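PDB 3N1U: hydrolase, HAD superfamily, subfamily III A from Legionella pneumophila, which probably hydrolyses 3-deoxy-D-manno-octulosonate 8-phosphate to 3-deoxy-D-manno-octulosonate and inorganic phosphate, a step in lipopolysaccharide biosynthesis. Local coordinates for residues 13-18 / 129-134; 20-25 / 160-165; 24-29 / 43-48; 74-79 / 86-91. All coordinates share one frame; numbering follows the deposited sequence.

How the contacts relate
Contacts 1, 2 and 4 reach the central parallel sheet of the HAD core. Contacts 1 and 2 are neighbours, with centres about 9 Å apart. They touch where V133 CG2 meets L162 CD2 at 3.8 Å. Contact 2 begins on the strand that leads into the calcium site, and contact 3 takes over from its end: they share C24 and D25, and both include the ion with its three waters. Contact 3 adds D27 through its backbone oxygen; D118 completes the site. Contact 4 lies next to contact 3, with F47 and K45 packed on V75 and F47 on R79; their centres are about 11 Å apart. Contact 1 lies across the chain's centre from contacts 3 and 4.

Contact 1: 13-18 / 129-134; sequences LEKAKK and VGLGVA
The flat group here is the peptide carbonyl of G130, met at its oxygen by K15. K15 NZ gives a hydrogen bond to G130 O at 3.0 Å, close to the C=O axis (162° at the oxygen). This joins the N-terminal helix 3-17 to strand 131-134, a member of the parallel sheet in the Rossmann-like HAD core. G130 comes just before that strand, in the turn after helix 123-128. The lysine chain runs over the same oxygen, with K15 CD 3.5 Å from G130 O. It stays extended to CE and then bends at chi4 (-84°), which turns the ammonium back onto the carbonyl. The K15 side chain also lies about 4 Å at nearest from that of D147, which has been seen to bind a second calcium ion, though none is bound to it in this chain. D147 in turn accepts a hydrogen bond from G132 N, so both segments meet it. The rest is apolar. L131 points toward helix 3-17 and also touches L162 of helix 158-169. A16 touches A169 of that helix. L131 has CG anti to its N (chi1 177°), and its CD2 touches A16 CA and A16 CB, each at 4.0 Å.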
loop_
_atom_site.group_PDB
_atom_site.type_symbol
_atom_site.label_atom_id
_atom_site.label_comp_id
_atom_site.label_asym_id
_atom_site.label_seq_id
_atom_site.Cartn_x
_atom_site.Cartn_y
_atom_site.Cartn_z
ATOM N N LEU A 13 -10.862 -23.998 -18.018
ATOM C CA LEU A 13 -9.718 -24.463 -18.790
ATOM C C LEU A 13 -10.008 -24.519 -20.307
ATOM O O LEU A 13 -9.145 -24.138 -21.107
ATOM C CB LEU A 13 -9.226 -25.863 -18.302
ATOM C CG LEU A 13 -8.506 -25.826 -16.931
ATOM C CD1 LEU A 13 -7.980 -27.221 -16.515
ATOM C CD2 LEU A 13 -7.374 -24.774 -16.820
ATOM N N GLU A 14 -11.196 -25.000 -20.683
ATOM C CA GLU A 14 -11.591 -24.987 -22.102
ATOM C C GLU A 14 -11.664 -23.566 -22.708
ATOM O O GLU A 14 -11.301 -23.374 -23.871
ATOM C CB GLU A 14 -12.909 -25.735 -22.329
ATOM C CG GLU A 14 -12.808 -27.246 -22.051
ATOM C CD GLU A 14 -11.748 -27.964 -22.915
ATOM O OE1 GLU A 14 -11.757 -27.787 -24.160
ATOM O OE2 GLU A 14 -10.920 -28.717 -22.352
ATOM N N LYS A 15 -12.167 -22.591 -21.960
ATOM C CA LYS A 15 -12.072 -21.183 -22.407
ATOM C C LYS A 15 -10.623 -20.710 -22.608
ATOM O O LYS A 15 -10.288 -20.085 -23.628
ATOM C CB LYS A 15 -12.817 -20.227 -21.476
ATOM C CG LYS A 15 -14.323 -20.512 -21.298
ATOM C CD LYS A 15 -14.889 -19.565 -20.236
ATOM C CE LYS A 15 -16.397 -19.529 -20.300
ATOM N NZ LYS A 15 -16.815 -18.538 -21.361
ATOM N N ALA A 16 -9.766 -21.012 -21.635
ATOM C CA ALA A 16 -8.397 -20.565 -21.647
ATOM C C ALA A 16 -7.564 -21.245 -22.737
ATOM O O ALA A 16 -6.571 -20.656 -23.233
ATOM C CB ALA A 16 -7.745 -20.808 -20.243
ATOM N N LYS A 17 -7.922 -22.494 -23.081
ATOM C CA LYS A 17 -7.215 -23.217 -24.151
ATOM C C LYS A 17 -7.288 -22.522 -25.503
ATOM O O LYS A 17 -6.418 -22.737 -26.345
ATOM C CB LYS A 17 -7.768 -24.651 -24.309
ATOM C CG LYS A 17 -7.232 -25.628 -23.275
ATOM C CD LYS A 17 -7.929 -26.972 -23.413
ATOM C CE LYS A 17 -7.457 -27.945 -22.349
ATOM N NZ LYS A 17 -7.717 -29.359 -22.806
ATOM N N LYS A 18 -8.311 -21.692 -25.722
ATOM C CA LYS A 18 -8.546 -21.062 -27.032
ATOM C C LYS A 18 -7.850 -19.722 -27.210
ATOM O O LYS A 18 -7.839 -19.117 -28.323
ATOM C CB LYS A 18 -10.071 -20.871 -27.236
ATOM C CG LYS A 18 -10.785 -22.223 -27.374
ATOM C CD LYS A 18 -12.241 -22.068 -27.061
ATOM C CE LYS A 18 -13.031 -21.913 -28.303
ATOM N NZ LYS A 18 -14.369 -21.414 -27.892
ATOM N N VAL A 129 -16.011 -11.495 -25.015
ATOM C CA VAL A 129 -14.817 -12.318 -25.339
ATOM C C VAL A 129 -14.929 -13.721 -24.796
ATOM O O VAL A 129 -15.849 -14.014 -24.018
ATOM C CB VAL A 129 -13.501 -11.668 -24.802
ATOM C CG1 VAL A 129 -13.305 -10.255 -25.436
ATOM C CG2 VAL A 129 -13.499 -11.590 -23.256
ATOM N N GLY A 130 -14.006 -14.598 -25.180
ATOM C CA GLY A 130 -14.081 -16.002 -24.753
ATOM C C GLY A 130 -13.869 -16.150 -23.256
ATOM O O GLY A 130 -14.511 -16.982 -22.590
ATOM N N LEU A 131 -12.947 -15.348 -22.711
ATOM C CA LEU A 131 -12.596 -15.455 -21.303
ATOM C C LEU A 131 -12.551 -14.050 -20.673
ATOM O O LEU A 131 -11.566 -13.309 -20.801
ATOM C CB LEU A 131 -11.251 -16.232 -21.112
ATOM C CG LEU A 131 -10.721 -16.355 -19.648
ATOM C CD1 LEU A 131 -11.771 -16.940 -18.671
ATOM C CD2 LEU A 131 -9.502 -17.297 -19.713
ATOM N N GLY A 132 -13.670 -13.654 -20.076
ATOM C CA GLY A 132 -13.834 -12.297 -19.505
ATOM C C GLY A 132 -13.496 -12.432 -18.036
ATOM O O GLY A 132 -14.081 -13.259 -17.334
ATOM N N VAL A 133 -12.545 -11.622 -17.577
ATOM C CA VAL A 133 -11.992 -11.772 -16.222
ATOM C C VAL A 133 -12.115 -10.517 -15.371
ATOM O O VAL A 133 -11.872 -9.395 -15.849
ATOM C CB VAL A 133 -10.521 -12.270 -16.236
ATOM C CG1 VAL A 133 -9.973 -12.427 -14.784
ATOM C CG2 VAL A 133 -10.429 -13.652 -17.022
ATOM N N ALA A 134 -12.494 -10.723 -14.113
ATOM C CA ALA A 134 -12.517 -9.626 -13.135
ATOM C C ALA A 134 -11.328 -9.742 -12.190
ATOM O O ALA A 134 -11.060 -10.810 -11.681
ATOM C CB ALA A 134 -13.823 -9.630 -12.317
#

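Contact 2: 20-25 / 160-165; sequences KCLICD and RELCDL. With CA (calcium ion), chain B.
L22 makes every contact between the two segments, and all of them are apolar. Its side chain points from strand 21-24 at helix 158-169 and uses both methyl branches. CD1 goes to L162, where L22 CD1 and L162 CD2 are 3.6 Å apart. The two leucine chains cross obliquely. CD2 takes the other neighbour, C163, with L22 CD2 4.0 Å from C163 SG. In L22, chi1 (171°) carries CG toward the helix, and chi2 turns one methyl to L162 and the other to C163. L58 of helix 49-60 touches both L22 and C163. All three residues of the contact are buried.

The polar interactions do not cross the contact. On the helix, R160 NE gives a hydrogen bond to D164 OD1 at 3.0 Å, one turn on, within a salt bridge. D164 OD1 lies 4° from the guanidinium plane, while R160 meets the carboxylate on its syn side, 31° out of plane. R160 NH1 also bonds Q50 O, and NH2 bridges to D119 of a neighbouring subunit, so the guanidinium is gripped from several directions.

The third kind is metal coordination. Just past the end of the strand, D25 OD2 binds the calcium ion at 2.2 Å, beside three waters, each at 2.4 Å. D27 O and D118 OD1 complete the site. D25 OD1 makes a salt bridge to K95.

A strand of a parallel sheet that packs on a helix and ends in a metal-binding aspartate is the core arrangement of the HAD fold.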
loop_
_atom_site.group_PDB
_atom_site.type_symbol
_atom_site.label_atom_id
_atom_site.label_comp_id
_atom_site.label_asym_id
_atom_site.label_seq_id
_atom_site.Cartn_x
_atom_site.Cartn_y
_atom_site.Cartn_z
ATOM N N LYS A 20 -5.789 -16.589 -27.855
ATOM C CA LYS A 20 -4.696 -16.205 -28.712
ATOM C C LYS A 20 -4.292 -14.742 -28.458
ATOM O O LYS A 20 -3.269 -14.289 -28.969
ATOM C CB LYS A 20 -5.095 -16.408 -30.188
ATOM C CG LYS A 20 -5.061 -17.915 -30.535
ATOM C CD LYS A 20 -5.219 -18.208 -31.996
ATOM C CE LYS A 20 -4.768 -19.668 -32.199
ATOM N NZ LYS A 20 -4.859 -20.072 -33.622
ATOM N N CYS A 21 -5.084 -14.013 -27.683
ATOM C CA CYS A 21 -4.701 -12.645 -27.291
ATOM C C CYS A 21 -5.291 -12.342 -25.943
ATOM O O CYS A 21 -6.496 -12.561 -25.733
ATOM C CB CYS A 21 -5.218 -11.636 -28.337
ATOM S SG CYS A 21 -4.839 -9.877 -27.936
ATOM N N LEU A 22 -4.468 -11.857 -24.995
ATOM C CA LEU A 22 -5.004 -11.263 -23.749
ATOM C C LEU A 22 -5.054 -9.714 -23.853
ATOM O O LEU A 22 -4.036 -9.073 -24.212
ATOM C CB LEU A 22 -4.119 -11.671 -22.517
ATOM C CG LEU A 22 -4.517 -10.903 -21.236
ATOM C CD1 LEU A 22 -5.968 -11.243 -20.785
ATOM C CD2 LEU A 22 -3.507 -11.246 -20.106
ATOM N N ILE A 23 -6.204 -9.123 -23.526
ATOM C CA ILE A 23 -6.365 -7.690 -23.490
ATOM C C ILE A 23 -6.505 -7.268 -22.020
ATOM O O ILE A 23 -7.295 -7.869 -21.253
ATOM C CB ILE A 23 -7.676 -7.186 -24.207
ATOM C CG1 ILE A 23 -7.820 -7.795 -25.631
ATOM C CG2 ILE A 23 -7.668 -5.683 -24.295
ATOM C CD1 ILE A 23 -9.260 -7.621 -26.220
ATOM N N CYS A 24 -5.732 -6.257 -21.628
ATOM C CA CYS A 24 -5.808 -5.733 -20.273
ATOM C C CYS A 24 -6.250 -4.319 -20.297
ATOM O O CYS A 24 -5.817 -3.548 -21.149
ATOM C CB CYS A 24 -4.435 -5.748 -19.544
ATOM S SG CYS A 24 -3.656 -7.368 -19.444
ATOM N N ASP A 25 -7.028 -3.963 -19.289
ATOM C CA ASP A 25 -7.227 -2.564 -18.923
ATOM C C ASP A 25 -5.992 -2.118 -18.104
ATOM O O ASP A 25 -5.229 -2.963 -17.625
ATOM C CB ASP A 25 -8.462 -2.456 -18.051
ATOM C CG ASP A 25 -8.703 -1.035 -17.560
ATOM O OD1 ASP A 25 -8.565 -0.065 -18.345
ATOM O OD2 ASP A 25 -9.044 -0.896 -16.383
ATOM N N ARG A 160 -0.839 -11.537 -13.682
ATOM C CA ARG A 160 0.070 -12.688 -13.774
ATOM C C ARG A 160 -0.737 -13.995 -13.551
ATOM O O ARG A 160 -0.490 -15.016 -14.208
ATOM C CB ARG A 160 1.137 -12.609 -12.657
ATOM C CG ARG A 160 2.031 -13.842 -12.596
ATOM C CD ARG A 160 2.649 -14.172 -14.007
ATOM N NE ARG A 160 3.665 -15.197 -13.874
ATOM C CZ ARG A 160 4.897 -14.958 -13.398
ATOM N NH1 ARG A 160 5.274 -13.718 -13.078
ATOM N NH2 ARG A 160 5.773 -15.959 -13.245
ATOM N N GLU A 161 -1.693 -13.946 -12.626
ATOM C CA GLU A 161 -2.482 -15.161 -12.269
ATOM C C GLU A 161 -3.252 -15.620 -13.512
ATOM O O GLU A 161 -3.306 -16.812 -13.817
ATOM C CB GLU A 161 -3.460 -14.769 -11.166
ATOM C CG GLU A 161 -4.194 -15.871 -10.466
ATOM C CD GLU A 161 -5.088 -15.297 -9.313
ATOM O OE1 GLU A 161 -4.684 -14.323 -8.664
ATOM O OE2 GLU A 161 -6.196 -15.818 -9.134
ATOM N N LEU A 162 -3.811 -14.661 -14.244
ATOM C CA LEU A 162 -4.475 -14.970 -15.544
ATOM C C LEU A 162 -3.483 -15.482 -16.610
ATOM O O LEU A 162 -3.784 -16.445 -17.354
ATOM C CB LEU A 162 -5.268 -13.723 -16.023
ATOM C CG LEU A 162 -5.977 -13.851 -17.387
ATOM C CD1 LEU A 162 -6.811 -15.174 -17.357
ATOM C CD2 LEU A 162 -6.839 -12.609 -17.563
ATOM N N CYS A 163 -2.322 -14.806 -16.732
ATOM C CA CYS A 163 -1.287 -15.273 -17.653
ATOM C C CYS A 163 -0.937 -16.746 -17.396
ATOM O O CYS A 163 -0.892 -17.520 -18.326
ATOM C CB CYS A 163 -0.031 -14.397 -17.596
ATOM S SG CYS A 163 -0.318 -12.735 -18.136
ATOM N N ASP A 164 -0.721 -17.117 -16.144
ATOM C CA ASP A 164 -0.333 -18.481 -15.744
ATOM C C ASP A 164 -1.470 -19.468 -16.015
ATOM O O ASP A 164 -1.210 -20.528 -16.541
ATOM C CB ASP A 164 0.080 -18.553 -14.270
ATOM C CG ASP A 164 1.455 -17.951 -14.003
ATOM O OD1 ASP A 164 2.137 -17.484 -14.965
ATOM O OD2 ASP A 164 1.843 -17.926 -12.804
ATOM N N LEU A 165 -2.721 -19.081 -15.725
ATOM C CA LEU A 165 -3.884 -19.937 -16.090
ATOM C C LEU A 165 -3.888 -20.286 -17.587
ATOM O O LEU A 165 -4.043 -21.454 -17.975
ATOM C CB LEU A 165 -5.207 -19.209 -15.744
ATOM C CG LEU A 165 -6.467 -19.995 -16.189
ATOM C CD1 LEU A 165 -6.697 -21.134 -15.145
ATOM C CD2 LEU A 165 -7.657 -19.063 -16.252
HETATM CA CA CA B . -10.000 0.419 -14.904
HETATM O O HOH W 1 -9.769 2.619 -15.825
HETATM O O HOH W 2 -11.055 1.480 -13.027
HETATM O O HOH W 3 -11.971 0.323 -16.335
#

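Contact 3: 24-29 / 43-48; sequences CDVDGV and ELKSFH. With CA (calcium ion), chain B.
K45 and D27 form a short salt bridge, with K45 NZ 2.6 Å from D27 OD1. The ammonium uses the syn lone pair of that oxygen. The two side chains cross at about a right angle. The lysine chain is extended up to CE and then turns at chi4 (-54°), which brings NZ onto the carboxylate; K45 CD also passes 3.4 Å from D27 OD1.

The D27 backbone faces the metal instead. D27 O binds the calcium ion at 2.4 Å, next to D25 OD2, three waters and D118. D25 and D27 fit the DxDx(T/V) signature of HAD hydrolases, placed as usual in the loop after the first strand of the sheet. D27 is also predicted to bind substrate, so K45, which holds its carboxylate, would be a second-shell residue if that prediction holds. The V29 N to V26 O bond, 3.0 Å, closes the turn of the loop.

Packing follows outside the polar pair. V26 CG1 meets the edge of the F47 ring, near its plane, at 3.9 Å from F47 CE1. The same methyl is 4.2 Å from K45 CD. Strand 43-48 pairs antiparallel with 34-38, and this sheet continues into a neighbouring subunit. L35 of strand 34-38 touches both D27 and K45.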
loop_
_atom_site.group_PDB
_atom_site.type_symbol
_atom_site.label_atom_id
_atom_site.label_comp_id
_atom_site.label_asym_id
_atom_site.label_seq_id
_atom_site.Cartn_x
_atom_site.Cartn_y
_atom_site.Cartn_z
ATOM N N CYS A 24 -5.732 -6.257 -21.628
ATOM C CA CYS A 24 -5.808 -5.733 -20.273
ATOM C C CYS A 24 -6.250 -4.319 -20.297
ATOM O O CYS A 24 -5.817 -3.548 -21.149
ATOM C CB CYS A 24 -4.435 -5.748 -19.544
ATOM S SG CYS A 24 -3.656 -7.368 -19.444
ATOM N N ASP A 25 -7.028 -3.963 -19.289
ATOM C CA ASP A 25 -7.227 -2.564 -18.923
ATOM C C ASP A 25 -5.992 -2.118 -18.104
ATOM O O ASP A 25 -5.229 -2.963 -17.625
ATOM C CB ASP A 25 -8.462 -2.456 -18.051
ATOM C CG ASP A 25 -8.703 -1.035 -17.560
ATOM O OD1 ASP A 25 -8.565 -0.065 -18.345
ATOM O OD2 ASP A 25 -9.044 -0.896 -16.383
ATOM N N VAL A 26 -5.786 -0.801 -17.974
ATOM C CA VAL A 26 -4.662 -0.297 -17.162
ATOM C C VAL A 26 -5.031 -0.010 -15.709
ATOM O O VAL A 26 -4.752 -0.805 -14.813
ATOM C CB VAL A 26 -4.003 0.948 -17.818
ATOM C CG1 VAL A 26 -2.871 1.468 -16.911
ATOM C CG2 VAL A 26 -3.460 0.514 -19.218
ATOM N N ASP A 27 -5.719 1.113 -15.455
ATOM C CA ASP A 27 -5.860 1.570 -14.085
ATOM C C ASP A 27 -6.794 0.657 -13.312
ATOM O O ASP A 27 -7.939 0.499 -13.745
ATOM C CB ASP A 27 -6.475 2.968 -14.096
ATOM C CG ASP A 27 -5.535 4.003 -14.676
ATOM O OD1 ASP A 27 -4.554 4.383 -13.988
ATOM O OD2 ASP A 27 -5.765 4.439 -15.799
ATOM N N GLY A 28 -6.330 0.083 -12.198
ATOM C CA GLY A 28 -7.178 -0.850 -11.404
ATOM C C GLY A 28 -6.939 -2.328 -11.755
ATOM O O GLY A 28 -7.405 -3.262 -11.030
ATOM N N VAL A 29 -6.221 -2.552 -12.858
ATOM C CA VAL A 29 -5.951 -3.913 -13.354
ATOM C C VAL A 29 -4.450 -4.171 -13.470
ATOM O O VAL A 29 -3.918 -5.047 -12.802
ATOM C CB VAL A 29 -6.719 -4.207 -14.701
ATOM C CG1 VAL A 29 -6.275 -5.581 -15.349
ATOM C CG2 VAL A 29 -8.249 -4.173 -14.481
ATOM N N GLU A 43 2.036 13.136 -12.697
ATOM C CA GLU A 43 1.198 11.951 -12.320
ATOM C C GLU A 43 2.068 10.720 -12.371
ATOM O O GLU A 43 3.010 10.628 -13.199
ATOM C CB GLU A 43 0.031 11.722 -13.290
ATOM C CG GLU A 43 -0.912 12.902 -13.549
ATOM C CD GLU A 43 -1.702 12.733 -14.855
ATOM O OE1 GLU A 43 -1.301 13.301 -15.912
ATOM O OE2 GLU A 43 -2.717 12.015 -14.830
ATOM N N LEU A 44 1.720 9.726 -11.553
ATOM C CA LEU A 44 2.444 8.465 -11.642
ATOM C C LEU A 44 1.425 7.383 -11.481
ATOM O O LEU A 44 0.315 7.638 -10.978
ATOM C CB LEU A 44 3.475 8.361 -10.510
ATOM C CG LEU A 44 4.534 9.423 -10.401
ATOM C CD1 LEU A 44 4.106 10.478 -9.366
ATOM C CD2 LEU A 44 5.831 8.763 -9.888
ATOM N N LYS A 45 1.759 6.195 -11.960
ATOM C CA LYS A 45 1.009 4.985 -11.620
ATOM C C LYS A 45 2.034 3.936 -11.193
ATOM O O LYS A 45 3.220 4.023 -11.551
ATOM C CB LYS A 45 0.258 4.390 -12.822
ATOM C CG LYS A 45 -0.601 5.399 -13.606
ATOM C CD LYS A 45 -1.234 4.761 -14.835
ATOM C CE LYS A 45 -2.130 5.755 -15.575
ATOM N NZ LYS A 45 -3.219 6.448 -14.741
ATOM N N SER A 46 1.536 2.876 -10.561
ATOM C CA SER A 46 2.419 1.839 -10.007
ATOM C C SER A 46 2.039 0.512 -10.628
ATOM O O SER A 46 0.863 0.084 -10.480
ATOM C CB SER A 46 2.200 1.786 -8.474
ATOM O OG SER A 46 2.527 3.073 -7.951
ATOM N N PHE A 47 2.996 -0.152 -11.315
ATOM C CA PHE A 47 2.736 -1.444 -11.980
ATOM C C PHE A 47 3.486 -2.543 -11.228
ATOM O O PHE A 47 4.406 -2.234 -10.493
ATOM C CB PHE A 47 3.256 -1.374 -13.420
ATOM C CG PHE A 47 2.586 -0.301 -14.243
ATOM C CD1 PHE A 47 1.350 -0.563 -14.862
ATOM C CD2 PHE A 47 3.175 0.953 -14.394
ATOM C CE1 PHE A 47 0.649 0.429 -15.601
ATOM C CE2 PHE A 47 2.514 1.961 -15.131
ATOM C CZ PHE A 47 1.256 1.705 -15.772
ATOM N N HIS A 48 3.152 -3.817 -11.427
ATOM C CA HIS A 48 3.764 -4.845 -10.624
ATOM C C HIS A 48 4.665 -5.711 -11.523
ATOM O O HIS A 48 4.269 -6.122 -12.615
ATOM C CB HIS A 48 2.670 -5.711 -9.965
ATOM C CG HIS A 48 3.213 -6.569 -8.861
ATOM N ND1 HIS A 48 4.000 -7.705 -9.099
ATOM C CD2 HIS A 48 3.128 -6.436 -7.523
ATOM C CE1 HIS A 48 4.377 -8.215 -7.936
ATOM N NE2 HIS A 48 3.866 -7.460 -6.962
HETATM CA CA CA B . -10.000 0.419 -14.904
HETATM O O HOH W 1 -9.769 2.619 -15.825
HETATM O O HOH W 2 -11.055 1.480 -13.027
HETATM O O HOH W 3 -11.971 0.323 -16.335
#

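Contact 4: 74-79 / 86-91; sequences AVVDHR and THYYKG
V76 and K90 bring the two backbones closest, with their CA atoms 8.2 Å apart. Segment 74-79 is helical, and 86-91 holds 87-89, the outermost strand of the parallel sheet within this chain. Together with strand 64-68 they form a beta-alpha-beta unit of the HAD core, and this contact ties its helix to its second strand. After K90 the chain turns at G91, which has positive phi.

D77 is the polar centre, gripped by two bonds through different oxygens. Y88 OH donates to the anti lone pair of D77 OD1 at 2.9 Å. D77 OD1 sits at the edge of the tyrosine ring and in its plane, while the carboxylate and ring planes are 54° apart. Y88 CG lies between its backbone N and carbonyl carbon (chi1 72°), a crowded position that sends the ring across to the helix. K90 crosses D77 at about a right angle and forms a salt bridge. K90 NZ also bonds Q72 O, just ahead of the helix, so its ammonium has at least two partners.

Beside D77 in the helix, V76 points toward the strand segment. It and K90 run past one another in opposite directions, with V76 CG1 3.9 Å from K90 CD. The K90 chain bends at chi3 (-49°), and its tip reaches the syn lone pair of D77 OD2, NZ to OD2 2.8 Å.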
loop_
_atom_site.group_PDB
_atom_site.type_symbol
_atom_site.label_atom_id
_atom_site.label_comp_id
_atom_site.label_asym_id
_atom_site.label_seq_id
_atom_site.Cartn_x
_atom_site.Cartn_y
_atom_site.Cartn_z
ATOM N N ALA A 74 1.048 10.005 -20.426
ATOM C CA ALA A 74 2.274 9.413 -20.933
ATOM C C ALA A 74 2.859 8.282 -20.041
ATOM O O ALA A 74 3.620 7.470 -20.538
ATOM C CB ALA A 74 3.323 10.494 -21.200
ATOM N N VAL A 75 2.477 8.206 -18.754
ATOM C CA VAL A 75 2.815 6.998 -17.970
ATOM C C VAL A 75 2.512 5.689 -18.741
ATOM O O VAL A 75 3.318 4.756 -18.743
ATOM C CB VAL A 75 2.040 6.963 -16.623
ATOM C CG1 VAL A 75 2.310 5.616 -15.882
ATOM C CG2 VAL A 75 2.434 8.141 -15.752
ATOM N N VAL A 76 1.327 5.619 -19.359
ATOM C CA VAL A 76 0.885 4.423 -20.060
ATOM C C VAL A 76 1.870 4.108 -21.208
ATOM O O VAL A 76 2.319 2.985 -21.335
ATOM C CB VAL A 76 -0.582 4.572 -20.569
ATOM C CG1 VAL A 76 -1.001 3.395 -21.474
ATOM C CG2 VAL A 76 -1.550 4.752 -19.332
ATOM N N ASP A 77 2.230 5.121 -22.008
ATOM C CA ASP A 77 3.139 4.933 -23.142
ATOM C C ASP A 77 4.496 4.408 -22.681
ATOM O O ASP A 77 5.069 3.462 -23.306
ATOM C CB ASP A 77 3.319 6.249 -23.910
ATOM C CG ASP A 77 1.988 6.799 -24.398
ATOM O OD1 ASP A 77 1.352 6.180 -25.291
ATOM O OD2 ASP A 77 1.597 7.857 -23.904
ATOM N N HIS A 78 4.994 4.981 -21.586
ATOM C CA HIS A 78 6.292 4.529 -21.043
ATOM C C HIS A 78 6.242 3.093 -20.610
ATOM O O HIS A 78 7.149 2.320 -20.909
ATOM C CB HIS A 78 6.766 5.399 -19.881
ATOM C CG HIS A 78 7.191 6.766 -20.306
ATOM N ND1 HIS A 78 6.547 7.916 -19.892
ATOM C CD2 HIS A 78 8.203 7.166 -21.109
ATOM C CE1 HIS A 78 7.149 8.968 -20.426
ATOM N NE2 HIS A 78 8.151 8.540 -21.172
ATOM N N ARG A 79 5.167 2.717 -19.934
ATOM C CA ARG A 79 5.020 1.309 -19.531
ATOM C C ARG A 79 4.867 0.343 -20.711
ATOM O O ARG A 79 5.449 -0.750 -20.720
ATOM C CB ARG A 79 3.867 1.137 -18.534
ATOM C CG ARG A 79 3.718 -0.313 -17.998
ATOM C CD ARG A 79 4.935 -0.740 -17.121
ATOM N NE ARG A 79 4.725 -2.029 -16.443
ATOM C CZ ARG A 79 5.731 -2.851 -16.108
ATOM N NH1 ARG A 79 7.008 -2.527 -16.407
ATOM N NH2 ARG A 79 5.474 -4.003 -15.522
ATOM N N THR A 86 2.857 -3.457 -28.381
ATOM C CA THR A 86 2.544 -2.505 -29.462
ATOM C C THR A 86 1.039 -2.289 -29.718
ATOM O O THR A 86 0.648 -1.226 -30.197
ATOM C CB THR A 86 3.228 -2.870 -30.773
ATOM O OG1 THR A 86 2.701 -4.106 -31.229
ATOM C CG2 THR A 86 4.747 -2.999 -30.562
ATOM N N HIS A 87 0.204 -3.279 -29.400
ATOM C CA HIS A 87 -1.229 -3.131 -29.628
ATOM C C HIS A 87 -1.864 -2.455 -28.435
ATOM O O HIS A 87 -2.210 -3.129 -27.456
ATOM C CB HIS A 87 -1.861 -4.501 -29.835
ATOM C CG HIS A 87 -1.389 -5.189 -31.074
ATOM N ND1 HIS A 87 -1.861 -4.873 -32.328
ATOM C CD2 HIS A 87 -0.464 -6.158 -31.254
ATOM C CE1 HIS A 87 -1.260 -5.630 -33.232
ATOM N NE2 HIS A 87 -0.412 -6.426 -32.605
ATOM N N TYR A 88 -2.001 -1.126 -28.466
ATOM C CA TYR A 88 -2.724 -0.496 -27.346
ATOM C C TYR A 88 -3.456 0.780 -27.660
ATOM O O TYR A 88 -3.082 1.507 -28.586
ATOM C CB TYR A 88 -1.838 -0.310 -26.107
ATOM C CG TYR A 88 -0.789 0.763 -26.253
ATOM C CD1 TYR A 88 0.425 0.490 -26.881
ATOM C CD2 TYR A 88 -0.995 2.025 -25.724
ATOM C CE1 TYR A 88 1.427 1.484 -26.983
ATOM C CE2 TYR A 88 -0.004 3.043 -25.828
ATOM C CZ TYR A 88 1.193 2.760 -26.453
ATOM O OH TYR A 88 2.161 3.747 -26.558
ATOM N N TYR A 89 -4.490 1.036 -26.849
ATOM C CA TYR A 89 -5.507 2.039 -27.167
ATOM C C TYR A 89 -5.762 2.840 -25.924
ATOM O O TYR A 89 -6.185 2.290 -24.898
ATOM C CB TYR A 89 -6.828 1.390 -27.629
ATOM C CG TYR A 89 -6.714 0.476 -28.854
ATOM C CD1 TYR A 89 -6.176 -0.801 -28.746
ATOM C CD2 TYR A 89 -7.155 0.904 -30.124
ATOM C CE1 TYR A 89 -6.060 -1.654 -29.887
ATOM C CE2 TYR A 89 -7.054 0.077 -31.246
ATOM C CZ TYR A 89 -6.492 -1.200 -31.120
ATOM O OH TYR A 89 -6.372 -2.031 -32.212
ATOM N N LYS A 90 -5.569 4.155 -26.053
ATOM C CA LYS A 90 -5.640 5.078 -24.921
ATOM C C LYS A 90 -6.832 6.034 -25.056
ATOM O O LYS A 90 -7.308 6.255 -26.173
ATOM C CB LYS A 90 -4.380 5.941 -24.908
ATOM C CG LYS A 90 -3.147 5.238 -24.306
ATOM C CD LYS A 90 -2.180 6.281 -23.803
ATOM C CE LYS A 90 -1.953 7.338 -24.880
ATOM N NZ LYS A 90 -1.079 8.439 -24.385
ATOM N N GLY A 91 -7.290 6.596 -23.934
ATOM C CA GLY A 91 -8.399 7.557 -23.971
ATOM C C GLY A 91 -9.726 6.988 -24.400
ATOM O O GLY A 91 -10.567 7.731 -24.889
#